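Importin subunit beta-1 (Saccharomyces cerevisiae, PDB 5OWU) carries proteins into the nucleus, working with importin alpha, the subunit that recognises the classical nuclear localization signal of the cargo. Local coordinates at residues 366-369 with 370-374; 400-403 with 404-408. All coordinates share one frame; numbering follows the deposited sequence.

Contacts 1 and 2 each hold the opening of a helix, 367-377 in HEAT 9 and 402-418 in HEAT 10, and their centres lie about 13 Å apart. Contact 1 is partly buried: its buried side is aliphatic, with Ile366 and Val370 set among neighbouring helices, and two glutamates line the exposed side. Contact 2 sits at the surface and is polar, with a carboxylate, a guanidinium and a hydroxyl all bonded to backbone atoms of the first turn. The two meet directly. Leu367 packs on Pro400 and Gln404, and one turn further along CD1 of Leu371 comes to 3.5 Å from CE2 of Tyr408, joining the start of one helix to the start of the next through side-chain packing.

Contact 1: 366-369 with 370-374; sequences ILEP and VLEFV
With CG1 of Val370 anti to its backbone N (chi1 173°), the other branch, CG2, is left beside that N and reaches back one turn to Ile366. There it rests 3.7 Å from CG1 of Ile366 and 3.3 Å from the carbonyl O of Ile366. Ile366 offers CG1 because chi1 of -163° turns this branch beside its own carbonyl carbon, and the two branched chains slant across each other. Leu371 also leans backward: its CG lies 3.2 Å from the carbonyl O of Leu367, while its CD1 stops 4.0 Å from CB of Leu367.

The backbone beneath belongs to the N-terminal part of helix 367-377, which opens HEAT 9 of the superhelical solenoid. Leu371 N donates to Leu367 O at 2.7 Å, short and nearly straight at 170°. The next two bonds, Glu372 N to Glu368 O and Phe373 N to Pro369 O, are both 3.0 Å long, with donors tilted from the carbonyl planes. Pro369 has no N-H to give, yet its carbonyl O still accepts from Phe373; its ring lies on Ile322 and Val326 of helix 317-332.

On the exposed side Glu368 and Glu372 run alongside, pointing the same way. Glu368 bends at its second torsion while Glu372 stays extended, and their OE1 atoms are modelled 3.1 Å apart. Glu368 has a second conformer, so this meeting of like charges is doubtful.

The inner side is apolar. Ile366 packs on Leu355, Phe358 and Ala359 of helix 347-362, and Val370 touches Leu355 of the same helix and Ala392 of helix 383-395, the second helix of HEAT 9.

Contact 2: 400-403 with 404-408; sequences PDKV and QRTYY
The guanidinium of Arg405 has the carbonyl O of Pro400 over one face, 3.2 Å from CZ, and Asp401 O with Lys402 N at its edge. Pro400 O is badly placed to accept from NE; that proton goes to Asp401 O, at 3.2 Å and close to the guanidinium plane. Seen from the acceptor the approach is unusual, because NE stands above the Asp401 carbonyl plane, 76° out of it. Within 404-408 two neighbouring rings also meet, CD2 of Tyr407 lying 3.5 Å above the centre of the Tyr408 ring.

The arginine sits at the start of helix 402-418 in HEAT 10, where Asp401 is the N-cap. With chi1 at 69° its CG sits between the backbone N and the carbonyl carbon, and OD1 accepts from Gln404 N at 2.8 Å in an almost straight bond of 178°. The carboxylate also lies against the Gln404 chain, OD1 being 3.3 Å from CG of Gln404. Its other oxygen, OD2, is bonded to Asn364, so the cap is tied to the loop that leads into helix 367-377. NH1 of Arg405 bonds Met397 O, which helps to fix the rotation of the guanidinium.

Two carbonyls take two protons each. Asp401 O accepts from Arg405 N as well as NE. Lys402 O accepts from Thr406 N at 2.9 Å and from Thr406 OG1 at 2.7 Å, the two donors arriving from opposite faces of its plane.

A carboxylate that accepts from an N-H at the helix start is probably stabilised by the helix dipole, while the arginine charge, less favourably placed at this end, is probably eased by the carbonyl oxygens around it.

Contact 1: 366-369 with 370-374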
loop_
_atom_site.group_PDB
_atom_site.type_symbol
_atom_site.label_atom_id
_atom_site.label_comp_id
_atom_site.label_asym_id
_atom_site.label_seq_id
_atom_site.Cartn_x
_atom_site.Cartn_y
_atom_site.Cartn_z
ATOM N N ILE A 366 3.394 -1.479 -28.719
ATOM C CA ILE A 366 2.231 -0.615 -28.506
ATOM C C ILE A 366 2.193 0.557 -29.482
ATOM O O ILE A 366 1.137 1.184 -29.646
ATOM C CB ILE A 366 2.198 -0.087 -27.058
ATOM C CG1 ILE A 366 0.814 0.449 -26.685
ATOM C CG2 ILE A 366 3.220 1.041 -26.831
ATOM C CD1 ILE A 366 -0.261 -0.587 -26.646
ATOM N N LEU A 367 3.309 0.855 -30.151
ATOM C CA LEU A 367 3.477 2.146 -30.814
ATOM C C LEU A 367 2.512 2.328 -31.988
ATOM O O LEU A 367 1.840 3.361 -32.095
ATOM C CB LEU A 367 4.928 2.294 -31.283
ATOM C CG LEU A 367 6.026 2.383 -30.210
ATOM C CD1 LEU A 367 7.408 2.133 -30.808
ATOM C CD2 LEU A 367 6.002 3.730 -29.540
ATOM N N GLU A 368 2.434 1.348 -32.888
ATOM C CA GLU A 368 1.725 1.561 -34.152
ATOM C C GLU A 368 0.262 1.936 -33.948
ATOM O O GLU A 368 -0.173 2.979 -34.465
ATOM C CB GLU A 368 1.888 0.320 -35.035
ATOM C CG GLU A 368 1.353 0.477 -36.461
ATOM C CD GLU A 368 -0.164 0.356 -36.552
ATOM O OE1 GLU A 368 -0.781 1.133 -37.312
ATOM O OE2 GLU A 368 -0.738 -0.511 -35.860
ATOM N N PRO A 369 -0.550 1.151 -33.225
ATOM C CA PRO A 369 -1.961 1.554 -33.060
ATOM C C PRO A 369 -2.136 2.861 -32.294
ATOM O O PRO A 369 -3.019 3.671 -32.627
ATOM C CB PRO A 369 -2.581 0.359 -32.318
ATOM C CG PRO A 369 -1.428 -0.341 -31.664
ATOM C CD PRO A 369 -0.264 -0.144 -32.586
ATOM N N VAL A 370 -1.300 3.108 -31.287
ATOM C CA VAL A 370 -1.426 4.346 -30.519
ATOM C C VAL A 370 -1.052 5.544 -31.376
ATOM O O VAL A 370 -1.790 6.530 -31.440
ATOM C CB VAL A 370 -0.575 4.285 -29.242
ATOM C CG1 VAL A 370 -0.572 5.641 -28.544
ATOM C CG2 VAL A 370 -1.113 3.202 -28.316
ATOM N N LEU A 371 0.100 5.485 -32.044
ATOM C CA LEU A 371 0.515 6.605 -32.880
ATOM C C LEU A 371 -0.504 6.876 -33.978
ATOM O O LEU A 371 -0.752 8.036 -34.335
ATOM C CB LEU A 371 1.897 6.333 -33.475
ATOM C CG LEU A 371 3.033 6.331 -32.450
ATOM C CD1 LEU A 371 4.324 5.843 -33.087
ATOM C CD2 LEU A 371 3.214 7.731 -31.835
ATOM N N GLU A 372 -1.120 5.822 -34.517
ATOM C CA GLU A 372 -2.181 6.032 -35.495
ATOM C C GLU A 372 -3.340 6.811 -34.879
ATOM O O GLU A 372 -3.823 7.796 -35.457
ATOM C CB GLU A 372 -2.663 4.687 -36.049
ATOM C CG GLU A 372 -3.507 4.819 -37.311
ATOM C CD GLU A 372 -4.141 3.510 -37.744
ATOM O OE1 GLU A 372 -3.610 2.434 -37.385
ATOM O OE2 GLU A 372 -5.179 3.564 -38.440
ATOM N N PHE A 373 -3.796 6.387 -33.695
ATOM C CA PHE A 373 -4.869 7.104 -33.004
ATOM C C PHE A 373 -4.494 8.566 -32.738
ATOM O O PHE A 373 -5.290 9.488 -32.982
ATOM C CB PHE A 373 -5.190 6.371 -31.703
ATOM C CG PHE A 373 -6.301 6.981 -30.918
ATOM C CD1 PHE A 373 -7.617 6.642 -31.185
ATOM C CD2 PHE A 373 -6.035 7.883 -29.898
ATOM C CE1 PHE A 373 -8.647 7.194 -30.457
ATOM C CE2 PHE A 373 -7.066 8.441 -29.167
ATOM C CZ PHE A 373 -8.375 8.097 -29.452
ATOM N N VAL A 374 -3.280 8.797 -32.234
ATOM C CA VAL A 374 -2.829 10.155 -31.942
ATOM C C VAL A 374 -2.891 11.008 -33.201
ATOM O O VAL A 374 -3.475 12.100 -33.206
ATOM C CB VAL A 374 -1.409 10.134 -31.345
ATOM C CG1 VAL A 374 -0.869 11.552 -31.154
ATOM C CG2 VAL A 374 -1.400 9.401 -30.031
#

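Contact 2: 400-403 with 404-408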
loop_
_atom_site.group_PDB
_atom_site.type_symbol
_atom_site.label_atom_id
_atom_site.label_comp_id
_atom_site.label_asym_id
_atom_site.label_seq_id
_atom_site.Cartn_x
_atom_site.Cartn_y
_atom_site.Cartn_z
ATOM N N PRO A 400 8.283 1.584 -24.428
ATOM C CA PRO A 400 9.080 1.481 -25.661
ATOM C C PRO A 400 10.523 1.908 -25.435
ATOM O O PRO A 400 10.872 2.522 -24.427
ATOM C CB PRO A 400 8.357 2.422 -26.633
ATOM C CG PRO A 400 6.966 2.547 -26.094
ATOM C CD PRO A 400 7.118 2.471 -24.598
ATOM N N ASP A 401 11.380 1.583 -26.403
ATOM C CA ASP A 401 12.795 1.883 -26.241
ATOM C C ASP A 401 13.069 3.372 -26.491
ATOM O O ASP A 401 12.191 4.150 -26.881
ATOM C CB ASP A 401 13.653 0.978 -27.144
ATOM C CG ASP A 401 13.509 1.277 -28.639
ATOM O OD1 ASP A 401 13.361 2.454 -29.020
ATOM O OD2 ASP A 401 13.591 0.314 -29.441
ATOM N N LYS A 402 14.317 3.768 -26.232
ATOM C CA LYS A 402 14.694 5.176 -26.299
ATOM C C LYS A 402 14.642 5.705 -27.730
ATOM O O LYS A 402 14.228 6.845 -27.959
ATOM C CB LYS A 402 16.093 5.356 -25.708
ATOM C CG LYS A 402 16.569 6.791 -25.609
ATOM C CD LYS A 402 17.915 6.876 -24.890
ATOM C CE LYS A 402 18.392 8.320 -24.769
ATOM N NZ LYS A 402 19.602 8.461 -23.900
ATOM N N VAL A 403 15.067 4.899 -28.700
ATOM C CA VAL A 403 15.099 5.344 -30.094
ATOM C C VAL A 403 13.702 5.738 -30.560
ATOM O O VAL A 403 13.487 6.841 -31.078
ATOM C CB VAL A 403 15.717 4.249 -30.983
ATOM C CG1 VAL A 403 15.497 4.535 -32.461
ATOM C CG2 VAL A 403 17.203 4.152 -30.708
ATOM N N GLN A 404 12.726 4.848 -30.356
ATOM C CA GLN A 404 11.357 5.110 -30.796
ATOM C C GLN A 404 10.763 6.315 -30.073
ATOM O O GLN A 404 10.221 7.236 -30.702
ATOM C CB GLN A 404 10.491 3.871 -30.554
ATOM C CG GLN A 404 10.991 2.594 -31.242
ATOM C CD GLN A 404 10.728 2.584 -32.743
ATOM O OE1 GLN A 404 9.791 3.222 -33.229
ATOM N NE2 GLN A 404 11.554 1.849 -33.483
ATOM N N ARG A 405 10.836 6.313 -28.742
ATOM C CA ARG A 405 10.268 7.415 -27.974
ATOM C C ARG A 405 10.874 8.744 -28.407
ATOM O O ARG A 405 10.155 9.703 -28.683
ATOM C CB ARG A 405 10.480 7.178 -26.477
ATOM C CG ARG A 405 9.434 6.278 -25.837
ATOM C CD ARG A 405 9.745 6.001 -24.368
ATOM N NE ARG A 405 11.076 5.430 -24.202
ATOM C CZ ARG A 405 11.670 5.238 -23.033
ATOM N NH1 ARG A 405 11.052 5.575 -21.911
ATOM N NH2 ARG A 405 12.887 4.710 -22.990
ATOM N N THR A 406 12.202 8.815 -28.479
ATOM C CA THR A 406 12.861 10.059 -28.865
ATOM C C THR A 406 12.395 10.522 -30.238
ATOM O O THR A 406 12.136 11.719 -30.449
ATOM C CB THR A 406 14.380 9.866 -28.851
ATOM O OG1 THR A 406 14.799 9.497 -27.532
ATOM C CG2 THR A 406 15.101 11.143 -29.273
ATOM N N TYR A 407 12.282 9.584 -31.184
ATOM C CA TYR A 407 11.833 9.943 -32.524
ATOM C C TYR A 407 10.434 10.545 -32.486
ATOM O O TYR A 407 10.189 11.627 -33.046
ATOM C CB TYR A 407 11.871 8.718 -33.445
ATOM C CG TYR A 407 11.420 9.049 -34.844
ATOM C CD1 TYR A 407 12.299 9.621 -35.762
ATOM C CD2 TYR A 407 10.109 8.824 -35.244
ATOM C CE1 TYR A 407 11.886 9.943 -37.046
ATOM C CE2 TYR A 407 9.687 9.146 -36.528
ATOM C CZ TYR A 407 10.580 9.703 -37.425
ATOM O OH TYR A 407 10.164 10.027 -38.709
ATOM N N TYR A 408 9.496 9.875 -31.812
ATOM C CA TYR A 408 8.114 10.344 -31.876
ATOM C C TYR A 408 7.836 11.528 -30.957
ATOM O O TYR A 408 6.929 12.317 -31.241
ATOM C CB TYR A 408 7.164 9.179 -31.594
ATOM C CG TYR A 408 7.151 8.236 -32.776
ATOM C CD1 TYR A 408 6.650 8.649 -34.005
ATOM C CD2 TYR A 408 7.686 6.959 -32.682
ATOM C CE1 TYR A 408 6.657 7.806 -35.100
ATOM C CE2 TYR A 408 7.702 6.110 -33.775
ATOM C CZ TYR A 408 7.185 6.537 -34.979
ATOM O OH TYR A 408 7.194 5.701 -36.073
#